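PDB 4R7F: uncharacterized protein from Parabacteroides merdae, which is of unknown function, has three immunoglobulin-like beta-sandwich domains, and may act in type 9 secretion, as its N-terminal plug-protein family domain hints. Local coordinates for residues V378-M383 against R389-T394; L181-Y186 against I208-N213; N56-H59 against T65-Q68. All blocks are in the same frame, centred on the assembly; numbering follows the deposited sequence. Where two conformers were deposited one is given.

Contact 1. Residues V378-M383 against R389-T394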
loop_
_atom_site.group_PDB
_atom_site.type_symbol
_atom_site.label_atom_id
_atom_site.label_comp_id
_atom_site.label_asym_id
_atom_site.label_seq_id
_atom_site.Cartn_x
_atom_site.Cartn_y
_atom_site.Cartn_z
ATOM N N VAL A 378 4.053 -15.381 13.189
ATOM C CA VAL A 378 5.114 -15.916 13.982
ATOM C C VAL A 378 4.536 -16.366 15.325
ATOM O O VAL A 378 4.144 -15.544 16.110
ATOM C CB VAL A 378 6.189 -14.842 14.221
ATOM C CG1 VAL A 378 7.279 -15.391 15.134
ATOM C CG2 VAL A 378 6.779 -14.364 12.901
ATOM N N TYR A 379 4.523 -17.672 15.560
ATOM C CA TYR A 379 4.008 -18.288 16.757
ATOM C C TYR A 379 5.167 -18.776 17.623
ATOM O O TYR A 379 6.222 -19.160 17.111
ATOM C CB TYR A 379 3.144 -19.494 16.392
ATOM C CG TYR A 379 1.934 -19.144 15.608
ATOM C CD1 TYR A 379 0.753 -18.811 16.232
ATOM C CD2 TYR A 379 1.974 -19.094 14.240
ATOM C CE1 TYR A 379 -0.379 -18.491 15.500
ATOM C CE2 TYR A 379 0.868 -18.740 13.507
ATOM C CZ TYR A 379 -0.310 -18.458 14.129
ATOM O OH TYR A 379 -1.412 -18.083 13.367
ATOM N N TYR A 380 4.972 -18.767 18.941
ATOM C CA TYR A 380 6.091 -18.994 19.855
ATOM C C TYR A 380 5.671 -20.018 20.849
ATOM O O TYR A 380 4.628 -19.844 21.501
ATOM C CB TYR A 380 6.448 -17.714 20.609
ATOM C CG TYR A 380 7.403 -17.858 21.796
ATOM C CD1 TYR A 380 8.683 -18.373 21.620
ATOM C CD2 TYR A 380 7.084 -17.352 23.055
ATOM C CE1 TYR A 380 9.599 -18.437 22.674
ATOM C CE2 TYR A 380 7.992 -17.422 24.132
ATOM C CZ TYR A 380 9.247 -17.978 23.930
ATOM O OH TYR A 380 10.182 -18.085 24.938
ATOM N N ARG A 381 6.479 -21.078 20.964
ATOM C CA ARG A 381 6.239 -22.110 21.968
ATOM C C ARG A 381 7.472 -22.769 22.548
ATOM O O ARG A 381 7.973 -23.771 22.025
ATOM C CB ARG A 381 5.329 -23.164 21.427
ATOM C CG ARG A 381 4.822 -24.037 22.542
ATOM C CD ARG A 381 3.590 -24.730 22.111
ATOM N NE ARG A 381 3.287 -25.792 23.027
ATOM C CZ ARG A 381 2.335 -26.685 22.806
ATOM N NH1 ARG A 381 1.575 -26.612 21.713
ATOM N NH2 ARG A 381 2.135 -27.637 23.695
ATOM N N PRO A 382 7.955 -22.223 23.660
ATOM C CA PRO A 382 9.141 -22.797 24.319
ATOM C C PRO A 382 8.780 -24.094 25.044
ATOM O O PRO A 382 7.598 -24.335 25.265
ATOM C CB PRO A 382 9.526 -21.709 25.326
ATOM C CG PRO A 382 8.211 -21.094 25.723
ATOM C CD PRO A 382 7.307 -21.187 24.484
HETATM N N MSE A 383 9.777 -24.916 25.381
HETATM C CA MSE A 383 9.502 -26.202 26.043
HETATM C C MSE A 383 8.678 -25.956 27.290
HETATM O O MSE A 383 8.835 -24.970 28.005
HETATM C CB MSE A 383 10.768 -27.046 26.281
HETATM C CG MSE A 383 10.940 -28.145 25.211
HETATM SE SE MSE A 383 9.518 -29.523 25.317
HETATM C CE MSE A 383 9.647 -30.025 27.223
ATOM N N ARG A 389 1.618 -19.114 21.317
ATOM C CA ARG A 389 1.400 -17.667 21.288
ATOM C C ARG A 389 1.735 -17.117 19.936
ATOM O O ARG A 389 2.652 -17.607 19.263
ATOM C CB ARG A 389 2.269 -16.974 22.327
ATOM C CG ARG A 389 1.863 -17.312 23.751
ATOM C CD ARG A 389 2.984 -17.022 24.728
ATOM N NE ARG A 389 3.216 -15.582 24.860
ATOM C CZ ARG A 389 4.245 -15.061 25.524
ATOM N NH1 ARG A 389 5.155 -15.852 26.057
ATOM N NH2 ARG A 389 4.395 -13.751 25.637
ATOM N N LEU A 390 0.991 -16.093 19.551
ATOM C CA LEU A 390 1.240 -15.394 18.337
ATOM C C LEU A 390 1.935 -14.088 18.726
ATOM O O LEU A 390 1.295 -13.176 19.233
ATOM C CB LEU A 390 -0.092 -15.158 17.622
ATOM C CG LEU A 390 -0.070 -14.322 16.348
ATOM C CD1 LEU A 390 0.902 -14.939 15.376
ATOM C CD2 LEU A 390 -1.438 -14.168 15.693
ATOM N N ILE A 391 3.241 -14.020 18.493
ATOM C CA ILE A 391 4.075 -12.941 18.991
ATOM C C ILE A 391 4.432 -11.900 17.935
ATOM O O ILE A 391 4.995 -10.849 18.225
ATOM C CB ILE A 391 5.358 -13.479 19.671
ATOM C CG1 ILE A 391 6.261 -14.266 18.728
ATOM C CG2 ILE A 391 5.008 -14.298 20.904
ATOM C CD1 ILE A 391 7.681 -14.414 19.248
ATOM N N GLY A 392 4.091 -12.191 16.696
ATOM C CA GLY A 392 4.268 -11.243 15.628
ATOM C C GLY A 392 3.502 -11.628 14.388
ATOM O O GLY A 392 3.333 -12.826 14.073
ATOM N N VAL A 393 3.059 -10.611 13.659
ATOM C CA VAL A 393 2.371 -10.833 12.422
ATOM C C VAL A 393 2.541 -9.608 11.577
ATOM O O VAL A 393 2.594 -8.515 12.094
ATOM C CB VAL A 393 0.888 -11.178 12.682
ATOM C CG1 VAL A 393 0.186 -10.043 13.386
ATOM C CG2 VAL A 393 0.180 -11.490 11.378
ATOM N N THR A 394 2.671 -9.783 10.270
ATOM C CA THR A 394 2.767 -8.655 9.356
ATOM C C THR A 394 2.261 -9.078 7.979
ATOM O O THR A 394 2.285 -10.248 7.646
ATOM C CB THR A 394 4.202 -8.122 9.243
ATOM O OG1 THR A 394 4.170 -6.856 8.600
ATOM C CG2 THR A 394 5.101 -9.024 8.401
#

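Contact 2. Residues L181-Y186 against I208-N213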
loop_
_atom_site.group_PDB
_atom_site.type_symbol
_atom_site.label_atom_id
_atom_site.label_comp_id
_atom_site.label_asym_id
_atom_site.label_seq_id
_atom_site.Cartn_x
_atom_site.Cartn_y
_atom_site.Cartn_z
ATOM N N LEU A 181 9.938 -21.425 17.533
ATOM C CA LEU A 181 9.067 -20.618 16.647
ATOM C C LEU A 181 8.380 -21.525 15.639
ATOM O O LEU A 181 8.979 -22.483 15.171
ATOM C CB LEU A 181 9.893 -19.583 15.874
ATOM C CG LEU A 181 10.578 -18.506 16.724
ATOM C CD1 LEU A 181 11.180 -17.476 15.789
ATOM C CD2 LEU A 181 9.604 -17.858 17.707
ATOM N N LYS A 182 7.119 -21.238 15.326
ATOM C CA LYS A 182 6.452 -21.860 14.195
ATOM C C LYS A 182 5.963 -20.697 13.331
ATOM O O LYS A 182 5.238 -19.828 13.823
ATOM C CB LYS A 182 5.268 -22.708 14.668
ATOM C CG LYS A 182 5.645 -23.748 15.703
ATOM C CD LYS A 182 4.458 -24.634 16.010
ATOM C CE LYS A 182 4.779 -25.650 17.095
ATOM N NZ LYS A 182 3.955 -25.432 18.300
ATOM N N ILE A 183 6.296 -20.716 12.046
ATOM C CA ILE A 183 5.994 -19.619 11.126
ATOM C C ILE A 183 5.028 -20.093 10.042
ATOM O O ILE A 183 5.248 -21.120 9.422
ATOM C CB ILE A 183 7.271 -19.158 10.392
ATOM C CG1 ILE A 183 8.475 -19.071 11.362
ATOM C CG2 ILE A 183 7.007 -17.865 9.612
ATOM C CD1 ILE A 183 8.780 -17.717 11.905
ATOM N N PHE A 184 3.990 -19.318 9.777
ATOM C CA PHE A 184 3.118 -19.568 8.636
ATOM C C PHE A 184 3.106 -18.350 7.760
ATOM O O PHE A 184 2.989 -17.222 8.263
ATOM C CB PHE A 184 1.691 -19.873 9.080
ATOM C CG PHE A 184 1.549 -21.244 9.654
ATOM C CD1 PHE A 184 2.024 -21.522 10.901
ATOM C CD2 PHE A 184 1.032 -22.276 8.894
ATOM C CE1 PHE A 184 1.939 -22.801 11.428
ATOM C CE2 PHE A 184 0.933 -23.562 9.417
ATOM C CZ PHE A 184 1.392 -23.819 10.688
ATOM N N VAL A 185 3.222 -18.594 6.454
ATOM C CA VAL A 185 3.164 -17.552 5.445
ATOM C C VAL A 185 2.030 -17.822 4.457
ATOM O O VAL A 185 1.939 -18.886 3.865
ATOM C CB VAL A 185 4.529 -17.443 4.731
ATOM C CG1 VAL A 185 4.480 -16.385 3.665
ATOM C CG2 VAL A 185 5.611 -17.106 5.753
ATOM N N TYR A 186 1.157 -16.844 4.274
ATOM C CA TYR A 186 -0.019 -17.031 3.451
ATOM C C TYR A 186 -0.007 -16.035 2.331
ATOM O O TYR A 186 0.183 -14.844 2.571
ATOM C CB TYR A 186 -1.290 -16.825 4.286
ATOM C CG TYR A 186 -1.436 -17.778 5.446
ATOM C CD1 TYR A 186 -2.020 -19.021 5.278
ATOM C CD2 TYR A 186 -1.026 -17.437 6.713
ATOM C CE1 TYR A 186 -2.184 -19.905 6.337
ATOM C CE2 TYR A 186 -1.171 -18.320 7.780
ATOM C CZ TYR A 186 -1.765 -19.563 7.578
ATOM O OH TYR A 186 -1.901 -20.478 8.613
ATOM N N ILE A 208 16.569 -12.935 13.660
ATOM C CA ILE A 208 16.428 -14.250 13.075
ATOM C C ILE A 208 16.037 -14.059 11.630
ATOM O O ILE A 208 15.001 -13.481 11.340
ATOM C CB ILE A 208 15.360 -15.078 13.795
ATOM C CG1 ILE A 208 15.614 -15.068 15.310
ATOM C CG2 ILE A 208 15.383 -16.536 13.300
ATOM C CD1 ILE A 208 14.353 -14.963 16.140
ATOM N N SER A 209 16.868 -14.543 10.722
ATOM C CA SER A 209 16.658 -14.276 9.304
ATOM C C SER A 209 16.141 -15.509 8.573
ATOM O O SER A 209 16.714 -16.599 8.730
ATOM C CB SER A 209 17.964 -13.764 8.676
ATOM O OG SER A 209 17.836 -13.646 7.265
ATOM N N TYR A 210 15.047 -15.340 7.815
ATOM C CA TYR A 210 14.470 -16.423 6.989
ATOM C C TYR A 210 14.509 -15.934 5.570
ATOM O O TYR A 210 13.496 -15.659 4.951
ATOM C CB TYR A 210 13.009 -16.737 7.351
ATOM C CG TYR A 210 12.817 -17.241 8.742
ATOM C CD1 TYR A 210 12.803 -16.373 9.815
ATOM C CD2 TYR A 210 12.693 -18.598 9.001
ATOM C CE1 TYR A 210 12.661 -16.837 11.118
ATOM C CE2 TYR A 210 12.514 -19.065 10.298
ATOM C CZ TYR A 210 12.505 -18.186 11.357
ATOM O OH TYR A 210 12.338 -18.648 12.659
ATOM N N THR A 211 15.705 -15.759 5.088
ATOM C CA THR A 211 15.951 -15.158 3.801
ATOM C C THR A 211 16.624 -16.218 2.969
ATOM O O THR A 211 17.381 -16.988 3.502
ATOM C CB THR A 211 16.856 -13.934 3.974
ATOM O OG1 THR A 211 16.166 -12.980 4.786
ATOM C CG2 THR A 211 17.127 -13.288 2.666
ATOM N N TYR A 212 16.316 -16.264 1.673
ATOM C CA TYR A 212 16.892 -17.233 0.726
ATOM C C TYR A 212 16.343 -18.649 0.936
ATOM O O TYR A 212 16.970 -19.634 0.607
ATOM C CB TYR A 212 18.425 -17.231 0.781
ATOM C CG TYR A 212 19.055 -15.846 0.652
ATOM C CD1 TYR A 212 18.861 -15.070 -0.498
ATOM C CD2 TYR A 212 19.843 -15.326 1.660
ATOM C CE1 TYR A 212 19.414 -13.820 -0.618
ATOM C CE2 TYR A 212 20.410 -14.059 1.543
ATOM C CZ TYR A 212 20.201 -13.317 0.399
ATOM O OH TYR A 212 20.806 -12.080 0.254
ATOM N N ASN A 213 15.141 -18.727 1.450
ATOM C CA ASN A 213 14.515 -19.993 1.746
ATOM C C ASN A 213 13.721 -20.453 0.543
ATOM O O ASN A 213 12.842 -19.750 0.065
ATOM C CB ASN A 213 13.601 -19.821 2.951
ATOM C CG ASN A 213 13.168 -21.120 3.535
ATOM O OD1 ASN A 213 12.602 -21.979 2.827
ATOM N ND2 ASN A 213 13.427 -21.296 4.835
#

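Contact 3. Residues N56-H59 against T65-Q68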
loop_
_atom_site.group_PDB
_atom_site.type_symbol
_atom_site.label_atom_id
_atom_site.label_comp_id
_atom_site.label_asym_id
_atom_site.label_seq_id
_atom_site.Cartn_x
_atom_site.Cartn_y
_atom_site.Cartn_z
ATOM N N ASN A 56 -19.492 -20.633 20.124
ATOM C CA ASN A 56 -18.398 -21.053 20.987
ATOM C C ASN A 56 -17.047 -20.546 20.487
ATOM O O ASN A 56 -16.794 -20.498 19.277
ATOM C CB ASN A 56 -18.273 -22.578 21.033
ATOM C CG ASN A 56 -19.539 -23.258 21.453
ATOM O OD1 ASN A 56 -20.277 -22.796 22.324
ATOM N ND2 ASN A 56 -19.789 -24.386 20.842
ATOM N N VAL A 57 -16.157 -20.259 21.430
ATOM C CA VAL A 57 -14.802 -19.844 21.142
ATOM C C VAL A 57 -13.874 -21.048 21.304
ATOM O O VAL A 57 -13.851 -21.705 22.357
ATOM C CB VAL A 57 -14.404 -18.686 22.071
ATOM C CG1 VAL A 57 -13.021 -18.163 21.754
ATOM C CG2 VAL A 57 -15.417 -17.563 21.929
ATOM N N VAL A 58 -13.121 -21.351 20.245
ATOM C CA VAL A 58 -12.148 -22.444 20.278
ATOM C C VAL A 58 -10.761 -21.863 20.135
ATOM O O VAL A 58 -10.463 -21.150 19.174
ATOM C CB VAL A 58 -12.364 -23.480 19.168
ATOM C CG1 VAL A 58 -11.270 -24.523 19.218
ATOM C CG2 VAL A 58 -13.726 -24.165 19.292
ATOM N N HIS A 59 -9.907 -22.152 21.108
ATOM C CA HIS A 59 -8.549 -21.716 21.010
ATOM C C HIS A 59 -7.727 -22.778 20.264
ATOM O O HIS A 59 -7.798 -23.970 20.607
ATOM C CB HIS A 59 -7.938 -21.443 22.372
ATOM C CG HIS A 59 -6.578 -20.835 22.274
ATOM N ND1 HIS A 59 -5.424 -21.589 22.261
ATOM C CD2 HIS A 59 -6.190 -19.552 22.089
ATOM C CE1 HIS A 59 -4.383 -20.787 22.138
ATOM N NE2 HIS A 59 -4.823 -19.550 22.001
ATOM N N THR A 65 -5.112 -26.589 14.581
ATOM C CA THR A 65 -5.709 -27.631 15.381
ATOM C C THR A 65 -5.986 -27.048 16.765
ATOM O O THR A 65 -5.295 -26.119 17.206
ATOM C CB THR A 65 -4.774 -28.832 15.580
ATOM O OG1 THR A 65 -3.589 -28.428 16.275
ATOM C CG2 THR A 65 -4.404 -29.477 14.272
ATOM N N GLN A 66 -6.967 -27.613 17.458
ATOM C CA GLN A 66 -7.362 -27.130 18.792
ATOM C C GLN A 66 -6.257 -27.284 19.828
ATOM O O GLN A 66 -5.609 -28.331 19.898
ATOM C CB GLN A 66 -8.592 -27.867 19.280
ATOM C CG GLN A 66 -9.200 -27.271 20.534
ATOM C CD GLN A 66 -10.554 -27.898 20.877
ATOM O OE1 GLN A 66 -11.066 -28.764 20.173
ATOM N NE2 GLN A 66 -11.127 -27.452 21.957
ATOM N N SER A 67 -6.034 -26.240 20.629
ATOM C CA SER A 67 -5.000 -26.317 21.645
ATOM C C SER A 67 -5.553 -27.122 22.835
ATOM O O SER A 67 -6.732 -27.460 22.869
ATOM C CB SER A 67 -4.551 -24.918 22.066
ATOM O OG SER A 67 -5.481 -24.330 22.941
ATOM N N GLN A 68 -4.699 -27.409 23.804
ATOM C CA GLN A 68 -5.129 -28.084 25.027
ATOM C C GLN A 68 -5.716 -27.113 26.081
ATOM O O GLN A 68 -6.036 -27.520 27.181
ATOM C CB GLN A 68 -3.955 -28.880 25.607
ATOM C CG GLN A 68 -2.919 -28.009 26.287
ATOM C CD GLN A 68 -1.685 -28.786 26.706
ATOM O OE1 GLN A 68 -1.719 -29.591 27.649
ATOM N NE2 GLN A 68 -0.580 -28.542 26.015
HETATM O O HOH W 1 -9.300 -24.730 23.054
#

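Contact 1. Residues V378-M383 against R389-T394
Y380 and R389 exchange two backbone hydrogen bonds, Y380 N to R389 O at 2.6 Å and R389 N to Y380 O at 3.1 Å, which close the turn end of the antiparallel hairpin of strands 373-380 and 389-397. Farther along, V378 N bonds G392 O at 2.8 Å with an N-H...O angle of 160°. V378 O accepts I391 N at 3.0 Å and, weakly, G392 N. Two residues therefore face one, a classic beta bulge, and the pairing slips by a residue before Y379 meets L390 as a non-hydrogen-bonded pair. On that face of the sheet L390 CD1 lies over the Y379 ring, 3.9 Å from its centroid and 15° off the normal, a CH-pi contact; the phenol OH of Y379 continues to N115. The other face carries Y380 and R389, side by side and pointing the same way, their flat groups steeply inclined. R389 is bent along its chain, its NE in a salt bridge with E139. The CG2 of I391 packs 3.7 Å from Y380 CB, while its CG1, set between backbone N and carbonyl carbon (chi1 62°), meets V378 CG1. At the ring edge of Y380, R389 NH1 stands 3.8 Å from CE2, near the ring plane.

Contact 2. Residues L181-Y186 against I208-N213
L181 and I208 extend toward each other and meet tip to tip, CD1 to CD1, at 4.1 Å. The Y210 side chain crosses L181 obliquely, bringing its hydroxyl oxygen OH to 3.5 Å from L181 CD1, a van der Waals approach to a methyl group. I183 and Y210 come from opposite directions: I183 CD1 sits 3.8 Å from Y210 CZ and approaches the ring obliquely. Its CG1 also comes near CZ, so the phenol end of Y210 is flanked by both carbons of this branch as well as by L181. The torsions account for these approaches. In Y210, CG is anti to the carbonyl carbon, which sends the ring across the interval between the strands, whereas the second torsion of I183 is far from a staggered value (chi2 -97°) and its terminal methyl is carried to the phenol. Four buried residues make the whole contact, with 150 Å² buried between the segments. F165 and I167 of strand 160-168 add to the apolar layer, the F165 ring meeting that of Y210 with the planes about 15° apart. The axes of strands 181-186 and 208-210 approach to 11.7 Å and are inclined at 37°, and all four side chains point inward from two different sheets: this is face-to-face packing across the core of an immunoglobulin-like beta-sandwich.

Contact 3. Residues N56-H59 against T65-Q68
H59 and S67 are joined both through the backbone and through their side chains. From CB, which lies 3.8 Å from S67 OG, the H59 side chain leaves with CG anti to the backbone N (chi1 -173°), and this turns the ND1 edge of the imidazole to the serine. ND1 then makes a hydrogen bond of 2.8 Å with S67 OG, nearly straight at 164°, in which either atom could be the donor; the hydroxyl lies near the ring plane. CE1 skirts S67 CB at 4.1 Å, and NE2 at the far tip bonds the carbonyl of S113, so both ring nitrogens have partners and the rotation of the imidazole is fixed. Y116 meets this ring edge-to-face. H59 is near the end of strand 53-60, in the first domain, which belongs to the family of type 9 secretion system plug proteins, and S67 is in the loop that doubles back before helix 71-74. With an alanine here in place of H59, S67 OG and the S113 carbonyl would probably each lose their imidazole partner, and a gap would open beside Y116. The backbone link is S67 N to H59 O, 2.9 Å with an N-H...O angle of 169°. A water also donates to H59 O and is weakly held by Q66 NE2. The extended Q66 crosses V58 at about a right angle, its CG packed 3.7 Å from V58 CG1.

From the N terminus, contact 3 comes first, closing a short turn between strand 53-60 and the loop before helix 71-74. Contact 2 follows, spanning the chain from strand 181-187 to strand 207-219 and joining two sheets of a later domain. Contact 1 closes last, as the hairpin of strands 373-380 and 389-397. The three loops follow in series, neither nesting nor crossing. Contact 1 and the 181-186 side of contact 2 belong to one three-stranded sheet, in which 181-187 lies beside 373-380, with Y379 N 2.9 Å from K182 O, a probable hydrogen bond. Contacts 1 and 3 touch more lightly, R381 NH2 packing 3.7 Å from Q68 NE2. Contacts 2 and 3 do not touch, their nearest atoms being about 8 Å apart.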